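Local coordinates for protein beta-1,4-galactanase (Humicola insolens, PDB 1HJQ) that hydrolyses the beta-1,4-galactosidic linkages of type I arabinogalactans, as a family 53 glycoside hydrolase, at residues K30-E33 with Y34-E38; G145-N148 with N149-N152; Q258-A261 with D262-N265. All blocks are in the same frame, centred on the assembly; numbering follows the deposited sequence.

Contact 1. Residues K30-E33 with Y34-E38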
ATOM      1  N   LYS A  30      -3.257  -6.396 -23.954  1.00 18.92           N
ATOM      2  CA  LYS A  30      -2.591  -5.090 -23.914  1.00 19.10           C
ATOM      3  C   LYS A  30      -1.776  -5.024 -22.625  1.00 18.22           C
ATOM      4  O   LYS A  30      -1.914  -5.885 -21.751  1.00 18.91           O
ATOM      5  CB  LYS A  30      -3.595  -3.925 -23.910  1.00 19.26           C
ATOM      6  CG  LYS A  30      -5.022  -4.285 -24.259  1.00 20.34           C
ATOM      7  CD  LYS A  30      -5.969  -3.699 -23.232  1.00 19.90           C
ATOM      8  CE  LYS A  30      -6.574  -2.390 -23.687  1.00 20.75           C
ATOM      9  NZ  LYS A  30      -7.876  -2.601 -24.385  1.00 20.11           N
ATOM     10  N   PRO A  31      -0.907  -4.011 -22.497  1.00 17.06           N
ATOM     11  CA  PRO A  31      -0.091  -3.870 -21.285  1.00 16.09           C
ATOM     12  C   PRO A  31      -1.030  -3.580 -20.113  1.00 16.57           C
ATOM     13  O   PRO A  31      -1.970  -2.789 -20.248  1.00 16.89           O
ATOM     14  CB  PRO A  31       0.814  -2.691 -21.611  1.00 16.40           C
ATOM     15  CG  PRO A  31       0.927  -2.741 -23.121  1.00 17.18           C
ATOM     16  CD  PRO A  31      -0.490  -3.051 -23.535  1.00 17.45           C
ATOM     17  N   LEU A  32      -0.775  -4.214 -18.972  1.00 15.51           N
ATOM     18  CA  LEU A  32      -1.622  -4.064 -17.790  1.00 14.46           C
ATOM     19  C   LEU A  32      -2.050  -2.636 -17.437  1.00 14.74           C
ATOM     20  O   LEU A  32      -3.229  -2.389 -17.163  1.00 14.09           O
ATOM     21  CB  LEU A  32      -0.937  -4.710 -16.583  1.00 13.55           C
ATOM     22  CG  LEU A  32      -1.752  -4.882 -15.300  1.00 13.33           C
ATOM     23  CD1 LEU A  32      -3.022  -5.650 -15.592  1.00 12.65           C
ATOM     24  CD2 LEU A  32      -0.916  -5.620 -14.260  1.00 13.32           C
ATOM     25  N   GLU A  33      -1.112  -1.691 -17.448  1.00 14.89           N
ATOM     26  CA  GLU A  33      -1.458  -0.318 -17.097  1.00 15.84           C
ATOM     27  C   GLU A  33      -2.675   0.192 -17.874  1.00 16.79           C
ATOM     28  O   GLU A  33      -3.449   0.995 -17.353  1.00 18.05           O
ATOM     29  CB  GLU A  33      -0.260   0.635 -17.291  1.00 16.25           C
ATOM     30  CG  GLU A  33       0.269   0.769 -18.718  1.00 17.76           C
ATOM     31  CD  GLU A  33       1.384  -0.216 -19.028  1.00 19.32           C
ATOM     32  OE1 GLU A  33       1.240  -1.412 -18.685  1.00 20.66           O
ATOM     33  OE2 GLU A  33       2.402   0.204 -19.622  1.00 19.34           O
ATOM     34  N   TYR A  34      -2.859  -0.275 -19.107  1.00 16.94           N
ATOM     35  CA  TYR A  34      -3.997   0.169 -19.904  1.00 16.33           C
ATOM     36  C   TYR A  34      -5.277  -0.569 -19.552  1.00 15.50           C
ATOM     37  O   TYR A  34      -6.361   0.017 -19.580  1.00 14.69           O
ATOM     38  CB  TYR A  34      -3.678   0.059 -21.394  1.00 17.21           C
ATOM     39  CG  TYR A  34      -2.595   1.026 -21.784  1.00 17.88           C
ATOM     40  CD1 TYR A  34      -1.281   0.596 -21.986  1.00 18.09           C
ATOM     41  CD2 TYR A  34      -2.863   2.395 -21.868  1.00 17.97           C
ATOM     42  CE1 TYR A  34      -0.261   1.507 -22.258  1.00 18.03           C
ATOM     43  CE2 TYR A  34      -1.852   3.312 -22.137  1.00 18.06           C
ATOM     44  CZ  TYR A  34      -0.554   2.862 -22.331  1.00 18.76           C
ATOM     45  OH  TYR A  34       0.445   3.768 -22.601  1.00 20.73           O
ATOM     46  N   ILE A  35      -5.162  -1.844 -19.205  1.00 15.15           N
ATOM     47  CA  ILE A  35      -6.338  -2.599 -18.792  1.00 15.81           C
ATOM     48  C   ILE A  35      -6.836  -1.984 -17.486  1.00 15.80           C
ATOM     49  O   ILE A  35      -8.040  -1.921 -17.242  1.00 16.33           O
ATOM     50  CB  ILE A  35      -6.013  -4.076 -18.537  1.00 15.97           C
ATOM     51  CG1 ILE A  35      -5.641  -4.756 -19.856  1.00 15.92           C
ATOM     52  CG2 ILE A  35      -7.207  -4.766 -17.889  1.00 15.61           C
ATOM     53  CD1 ILE A  35      -5.139  -6.162 -19.690  1.00 15.90           C
ATOM     54  N   LEU A  36      -5.899  -1.521 -16.655  1.00 15.72           N
ATOM     55  CA  LEU A  36      -6.249  -0.892 -15.383  1.00 15.33           C
ATOM     56  C   LEU A  36      -6.955   0.443 -15.585  1.00 15.29           C
ATOM     57  O   LEU A  36      -8.007   0.686 -14.997  1.00 14.77           O
ATOM     58  CB  LEU A  36      -5.006  -0.658 -14.526  1.00 15.23           C
ATOM     59  CG  LEU A  36      -4.196  -1.878 -14.099  1.00 16.01           C
ATOM     60  CD1 LEU A  36      -3.082  -1.404 -13.171  1.00 16.70           C
ATOM     61  CD2 LEU A  36      -5.091  -2.899 -13.400  1.00 14.35           C
ATOM     62  N   ALA A  37      -6.369   1.314 -16.406  1.00 15.34           N
ATOM     63  CA  ALA A  37      -6.960   2.626 -16.673  1.00 15.94           C
ATOM     64  C   ALA A  37      -8.348   2.431 -17.280  1.00 16.36           C
ATOM     65  O   ALA A  37      -9.290   3.162 -16.979  1.00 15.51           O
ATOM     66  CB  ALA A  37      -6.069   3.416 -17.623  1.00 15.78           C
ATOM     67  N   GLU A  38      -8.449   1.411 -18.124  1.00 17.51           N
ATOM     68  CA  GLU A  38      -9.679   1.038 -18.813  1.00 18.22           C
ATOM     69  C   GLU A  38     -10.806   0.727 -17.830  1.00 17.77           C
ATOM     70  O   GLU A  38     -11.980   0.957 -18.116  1.00 17.73           O
ATOM     71  CB  GLU A  38      -9.395  -0.197 -19.669  1.00 20.13           C
ATOM     72  CG  GLU A  38     -10.487  -0.594 -20.625  1.00 22.18           C
ATOM     73  CD  GLU A  38     -10.146  -1.860 -21.380  1.00 23.05           C
ATOM     74  OE1 GLU A  38      -8.983  -2.004 -21.818  1.00 22.20           O
ATOM     75  OE2 GLU A  38     -11.051  -2.706 -21.540  1.00 24.80           O
TER
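K30 meets E38 through a chain bent at chi2, chi3 and chi4, while E38 has CG anti to its backbone N (chi1 -170°) and runs extended beyond it. The two chains cross at about a right angle, and K30 NZ forms a salt bridge with E38 OE1 at 2.9 Å. The ammonium meets the syn side of the carboxylate but sits 35° out of its plane. On the way, K30 CD packs on I35 CG1 at 3.6 Å. An alanine in place of K30 would probably leave E38 without its charged mate and I35 without this aliphatic cover. E38 OE1 also accepts a bond from N24 ND2. P31 is the N-cap residue of helix 32-38, which comes between strands 4-8 and 43-48 in the chain order of the TIM barrel, and K30 reaches along this helix to E38. The carbonyl O of P31 accepts a bond from Y34 N at 2.9 Å and a weak one from I35 N. The first full helical turn follows, with L36 N bonded to L32 O at 2.9 Å and A37 N to E33 O at 3.1 Å. P31 CB lies in the plane of the Y34 ring, at its edge. E33 CG covers one face of that ring, 4.0 Å from the centroid, in a CH-pi contact. The carboxylate of E33 goes on to a salt bridge with R68 on helix 59-71.

Contact 2. Residues G145-N148 with N149-N152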
ATOM      1  N   GLY A 145      14.482   0.649  15.113  1.00 18.73           N
ATOM      2  CA  GLY A 145      13.106   1.103  14.982  1.00 18.87           C
ATOM      3  C   GLY A 145      12.009   0.137  15.407  1.00 19.60           C
ATOM      4  O   GLY A 145      10.850   0.291  15.009  1.00 20.04           O
ATOM      5  N   LYS A 146      12.349  -0.860  16.210  1.00 19.18           N
ATOM      6  CA  LYS A 146      11.353  -1.819  16.655  1.00 20.19           C
ATOM      7  C   LYS A 146      10.464  -1.177  17.724  1.00 21.36           C
ATOM      8  O   LYS A 146      10.941  -0.419  18.571  1.00 20.16           O
ATOM      9  CB  LYS A 146      12.045  -3.064  17.202  1.00 19.84           C
ATOM     10  CG  LYS A 146      11.221  -4.334  17.135  1.00 19.58           C
ATOM     11  CD  LYS A 146      12.039  -5.509  17.663  1.00 21.26           C
ATOM     12  CE  LYS A 146      11.239  -6.808  17.708  1.00 21.75           C
ATOM     13  NZ  LYS A 146      10.823  -7.266  16.362  1.00 22.52           N
ATOM     14  N   THR A 147       9.170  -1.485  17.684  1.00 22.63           N
ATOM     15  CA  THR A 147       8.235  -0.902  18.633  1.00 24.16           C
ATOM     16  C   THR A 147       8.657  -0.866  20.079  1.00 25.65           C
ATOM     17  O   THR A 147       9.283  -1.794  20.603  1.00 25.16           O
ATOM     18  CB  THR A 147       6.871  -1.555  18.586  1.00 23.50           C
ATOM     19  OG1 THR A 147       7.010  -2.933  18.235  1.00 24.45           O
ATOM     20  CG2 THR A 147       5.985  -0.819  17.605  1.00 23.94           C
ATOM     21  N   ASN A 148       8.249   0.241  20.698  1.00 27.14           N
ATOM     22  CA  ASN A 148       8.512   0.604  22.077  1.00 27.09           C
ATOM     23  C   ASN A 148       9.795   1.423  22.091  1.00 27.17           C
ATOM     24  O   ASN A 148      10.180   1.983  23.110  1.00 28.89           O
ATOM     25  CB  ASN A 148       8.558  -0.638  22.961  1.00 27.45           C
ATOM     26  CG  ASN A 148       7.166  -1.218  23.199  1.00 27.51           C
ATOM     27  OD1 ASN A 148       6.309  -1.171  22.315  1.00 27.17           O
ATOM     28  ND2 ASN A 148       6.937  -1.766  24.388  1.00 26.58           N
ATOM     29  N   ASN A 149      10.439   1.496  20.927  1.00 26.27           N
ATOM     30  CA  ASN A 149      11.635   2.314  20.732  1.00 25.09           C
ATOM     31  C   ASN A 149      11.054   3.557  20.075  1.00 24.39           C
ATOM     32  O   ASN A 149      11.593   4.092  19.106  1.00 24.94           O
ATOM     33  CB  ASN A 149      12.615   1.645  19.770  1.00 24.93           C
ATOM     34  CG  ASN A 149      13.467   0.594  20.445  1.00 25.46           C
ATOM     35  OD1 ASN A 149      13.085   0.033  21.472  1.00 26.59           O
ATOM     36  ND2 ASN A 149      14.625   0.308  19.860  1.00 24.75           N
ATOM     37  N   TRP A 150       9.919   3.985  20.610  1.00 22.56           N
ATOM     38  CA  TRP A 150       9.195   5.137  20.109  1.00 21.76           C
ATOM     39  C   TRP A 150      10.080   6.312  19.719  1.00 21.84           C
ATOM     40  O   TRP A 150       9.846   6.952  18.692  1.00 21.97           O
ATOM     41  CB  TRP A 150       8.165   5.564  21.150  1.00 20.54           C
ATOM     42  CG  TRP A 150       7.194   4.465  21.472  1.00 19.99           C
ATOM     43  CD1 TRP A 150       6.959   3.900  22.698  1.00 19.15           C
ATOM     44  CD2 TRP A 150       6.312   3.809  20.551  1.00 20.17           C
ATOM     45  NE1 TRP A 150       5.983   2.938  22.597  1.00 18.83           N
ATOM     46  CE2 TRP A 150       5.568   2.859  21.290  1.00 19.87           C
ATOM     47  CE3 TRP A 150       6.074   3.933  19.170  1.00 19.56           C
ATOM     48  CZ2 TRP A 150       4.601   2.038  20.696  1.00 20.25           C
ATOM     49  CZ3 TRP A 150       5.116   3.119  18.579  1.00 20.01           C
ATOM     50  CH2 TRP A 150       4.389   2.180  19.344  1.00 20.53           C
ATOM     51  N   TYR A 151      11.097   6.602  20.527  1.00 21.45           N
ATOM     52  CA  TYR A 151      11.981   7.713  20.209  1.00 20.56           C
ATOM     53  C   TYR A 151      12.672   7.465  18.880  1.00 20.15           C
ATOM     54  O   TYR A 151      12.609   8.297  17.984  1.00 19.22           O
ATOM     55  CB  TYR A 151      13.043   7.918  21.290  1.00 20.54           C
ATOM     56  CG  TYR A 151      13.967   9.073  20.965  1.00 21.49           C
ATOM     57  CD1 TYR A 151      13.518  10.388  21.052  1.00 21.72           C
ATOM     58  CD2 TYR A 151      15.274   8.853  20.513  1.00 21.40           C
ATOM     59  CE1 TYR A 151      14.338  11.461  20.698  1.00 21.39           C
ATOM     60  CE2 TYR A 151      16.104   9.927  20.155  1.00 20.95           C
ATOM     61  CZ  TYR A 151      15.625  11.227  20.253  1.00 20.95           C
ATOM     62  OH  TYR A 151      16.423  12.301  19.915  1.00 20.81           O
ATOM     63  N   ASN A 152      13.334   6.317  18.754  1.00 20.31           N
ATOM     64  CA  ASN A 152      14.034   5.997  17.515  1.00 20.00           C
ATOM     65  C   ASN A 152      13.097   6.040  16.317  1.00 19.75           C
ATOM     66  O   ASN A 152      13.476   6.520  15.251  1.00 20.14           O
ATOM     67  CB  ASN A 152      14.699   4.615  17.594  1.00 20.12           C
ATOM     68  CG  ASN A 152      15.935   4.601  18.493  1.00 21.45           C
ATOM     69  OD1 ASN A 152      16.500   5.651  18.822  1.00 20.04           O
ATOM     70  ND2 ASN A 152      16.371   3.400  18.881  1.00 20.79           N
TER
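N148 packs against the indole of W150. The CA of N148 lies over the face of the five-membered ring of W150, 3.7 Å from its centroid and 19° off the normal. This is a CH-pi contact. The backbone N of N148 stands above the centre of the indole. The N148 side chain runs beside the indole, pointing the same way, with its amide plane 27° from the ring plane. Its OD1 comes to 4.0 Å from W150 CZ2. W150 has CG anti to its own carbonyl carbon (chi1 -59°), which brings the indole back over the preceding turn.

Apolar packing is slight. The methyl CG2 of T147 meets the six-membered ring obliquely, 3.8 Å from W150 CH2. Beyond the turn, W150 makes edge-to-face contacts with W190 and W191 of helix 185-198, and T147 also touches W190.

One backbone hydrogen bond crosses the contact: N149 N donates to K146 O at 3.1 Å, in the carbonyl plane, and closes a type II beta turn from K146 to N149, with N148 at its third position. N149 is then the N-cap residue of helix 150-165, but its side chain makes no capping bond. Its ND2 binds L144 O instead, as does ND2 of N152. The OG1 of T147 bonds to OE1 of Q138.

The side chain of T147 is about 11 Å from that of E135, the assigned proton donor. Packed against both the turn and the tryptophans of helix 185-198, W150 probably fixes the loop on that helix, while the side-chain bonds of T147 to Q138 and of N149 to L144 hold the turn to the earlier part of the loop.

Contact 3. Residues Q258-A261 with D262-N265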
ATOM      1  N   GLN A 258     -12.279 -17.267  10.641  1.00 24.22           N
ATOM      2  CA  GLN A 258     -13.664 -17.032  10.300  1.00 24.21           C
ATOM      3  C   GLN A 258     -13.717 -15.617   9.747  1.00 22.74           C
ATOM      4  O   GLN A 258     -13.040 -14.726  10.250  1.00 22.51           O
ATOM      5  CB  GLN A 258     -14.522 -17.161  11.554  1.00 26.19           C
ATOM      6  CG  GLN A 258     -16.006 -16.967  11.343  1.00 30.58           C
ATOM      7  CD  GLN A 258     -16.820 -17.667  12.423  1.00 34.11           C
ATOM      8  OE1 GLN A 258     -17.996 -17.354  12.641  1.00 35.74           O
ATOM      9  NE2 GLN A 258     -16.197 -18.634  13.098  1.00 34.60           N
ATOM     10  N   PHE A 259     -14.493 -15.411   8.695  1.00 21.63           N
ATOM     11  CA  PHE A 259     -14.609 -14.083   8.114  1.00 21.25           C
ATOM     12  C   PHE A 259     -15.495 -13.191   8.981  1.00 21.17           C
ATOM     13  O   PHE A 259     -16.284 -13.679   9.779  1.00 20.82           O
ATOM     14  CB  PHE A 259     -15.192 -14.182   6.708  1.00 21.06           C
ATOM     15  CG  PHE A 259     -14.167 -14.452   5.646  1.00 21.39           C
ATOM     16  CD1 PHE A 259     -13.220 -15.456   5.809  1.00 21.37           C
ATOM     17  CD2 PHE A 259     -14.150 -13.701   4.474  1.00 20.37           C
ATOM     18  CE1 PHE A 259     -12.266 -15.707   4.819  1.00 22.10           C
ATOM     19  CE2 PHE A 259     -13.205 -13.944   3.483  1.00 20.63           C
ATOM     20  CZ  PHE A 259     -12.260 -14.949   3.654  1.00 20.92           C
ATOM     21  N   PRO A 260     -15.359 -11.865   8.852  1.00 21.74           N
ATOM     22  CA  PRO A 260     -16.202 -10.976   9.663  1.00 22.06           C
ATOM     23  C   PRO A 260     -17.687 -11.258   9.396  1.00 22.63           C
ATOM     24  O   PRO A 260     -18.081 -11.543   8.262  1.00 22.08           O
ATOM     25  CB  PRO A 260     -15.776  -9.589   9.197  1.00 21.90           C
ATOM     26  CG  PRO A 260     -14.315  -9.794   8.882  1.00 21.45           C
ATOM     27  CD  PRO A 260     -14.328 -11.102   8.128  1.00 21.10           C
ATOM     28  N   ALA A 261     -18.503 -11.183  10.441  1.00 22.82           N
ATOM     29  CA  ALA A 261     -19.935 -11.449  10.324  1.00 23.27           C
ATOM     30  C   ALA A 261     -20.660 -10.577   9.303  1.00 23.44           C
ATOM     31  O   ALA A 261     -21.643 -11.012   8.699  1.00 24.20           O
ATOM     32  CB  ALA A 261     -20.597 -11.298  11.685  1.00 22.65           C
ATOM     33  N   ASP A 262     -20.184  -9.352   9.105  1.00 23.48           N
ATOM     34  CA  ASP A 262     -20.827  -8.452   8.159  1.00 24.55           C
ATOM     35  C   ASP A 262     -20.627  -8.807   6.691  1.00 25.11           C
ATOM     36  O   ASP A 262     -21.326  -8.274   5.833  1.00 25.77           O
ATOM     37  CB  ASP A 262     -20.379  -7.005   8.387  1.00 24.95           C
ATOM     38  CG  ASP A 262     -18.864  -6.841   8.392  1.00 26.71           C
ATOM     39  OD1 ASP A 262     -18.156  -7.653   7.753  1.00 27.07           O
ATOM     40  OD2 ASP A 262     -18.382  -5.876   9.028  1.00 27.65           O
ATOM     41  N   VAL A 263     -19.682  -9.694   6.392  1.00 25.90           N
ATOM     42  CA  VAL A 263     -19.435 -10.071   5.003  1.00 27.16           C
ATOM     43  C   VAL A 263     -19.587 -11.562   4.715  1.00 28.42           C
ATOM     44  O   VAL A 263     -19.299 -12.013   3.611  1.00 28.24           O
ATOM     45  CB  VAL A 263     -18.026  -9.624   4.533  1.00 26.82           C
ATOM     46  CG1 VAL A 263     -17.901  -8.110   4.629  1.00 25.62           C
ATOM     47  CG2 VAL A 263     -16.955 -10.310   5.354  1.00 26.08           C
ATOM     48  N   ARG A 264     -20.054 -12.318   5.705  1.00 30.33           N
ATOM     49  CA  ARG A 264     -20.241 -13.758   5.550  1.00 32.39           C
ATOM     50  C   ARG A 264     -21.349 -14.093   4.557  1.00 32.71           C
ATOM     51  O   ARG A 264     -21.621 -15.260   4.285  1.00 33.46           O
ATOM     52  CB  ARG A 264     -20.545 -14.389   6.910  1.00 33.64           C
ATOM     53  CG  ARG A 264     -19.409 -14.210   7.900  1.00 36.24           C
ATOM     54  CD  ARG A 264     -19.742 -14.738   9.287  1.00 38.00           C
ATOM     55  NE  ARG A 264     -18.657 -14.453  10.225  1.00 39.40           N
ATOM     56  CZ  ARG A 264     -18.684 -14.739  11.523  1.00 39.15           C
ATOM     57  NH1 ARG A 264     -19.750 -15.326  12.052  1.00 39.73           N
ATOM     58  NH2 ARG A 264     -17.645 -14.433  12.291  1.00 38.10           N
ATOM     59  N   ASN A 265     -21.982 -13.060   4.017  1.00 32.83           N
ATOM     60  CA  ASN A 265     -23.058 -13.225   3.045  1.00 32.63           C
ATOM     61  C   ASN A 265     -22.513 -12.965   1.652  1.00 31.15           C
ATOM     62  O   ASN A 265     -23.122 -13.350   0.657  1.00 31.99           O
ATOM     63  CB  ASN A 265     -24.174 -12.228   3.341  1.00 34.76           C
ATOM     64  CG  ASN A 265     -23.646 -10.813   3.539  1.00 36.51           C
ATOM     65  OD1 ASN A 265     -23.813  -9.940   2.676  1.00 37.70           O
ATOM     66  ND2 ASN A 265     -22.988 -10.585   4.676  1.00 36.13           N
TER
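R264 reaches back along the chain to the carbonyl of F259. It has CG anti to its own carbonyl carbon (chi1 -62°) and is then extended as far as NE, which carries the guanidinium back to F259. It grips the carbonyl side-on: NE and NH2 both donate to F259 O, NH2 at 3.0 Å. The acceptor lies close to the guanidinium plane, which fixes how the flat group is turned. Both faces of that group are covered. Over one lies the side chain of Q258, its amide plane 53° from the guanidinium. Q258 OE1 is near, but the angles are poor for a hydrogen bond.

A261 covers the opposite face, with CA 3.3 Å from R264 NE and CB 3.9 Å from CZ. It is also the second residue of a turn that D262 continues. OD1 of D262 rests 3.4 Å from P260 CB, while OD2 accepts from L223 N, at the start of helix 223-237. Next to it, V263 CG2 packs on P260 CD at 3.9 Å and meets the F259 ring at its edge.

V263 N also bonds to P260 O at 3.1 Å, and with the backbone angles of A261 and D262 this fits a type I beta turn from P260 to V263. The turn lies away from the active site and belongs to the long loop between strand 240-245 and helix 270-286 of the TIM barrel.

All three contacts are local and lie toward the periphery of one TIM barrel, but in different parts of it. Contacts 1 and 2 each sit at the start of a helix, on opposite sides of the chain's centre, their centres 41 Å apart. Contact 3 holds a loop between strand and helix. Contacts 1 and 3 are partly buried; contact 2 is at the surface. Their chemistry differs accordingly. Contact 1 combines helical backbone bonds with a salt bridge, contact 2 lays an indole over a turn, and contact 3 binds an arginine to a backbone carbonyl. Of the three, only contact 2 lies in the neighbourhood of an assigned catalytic residue, without touching it.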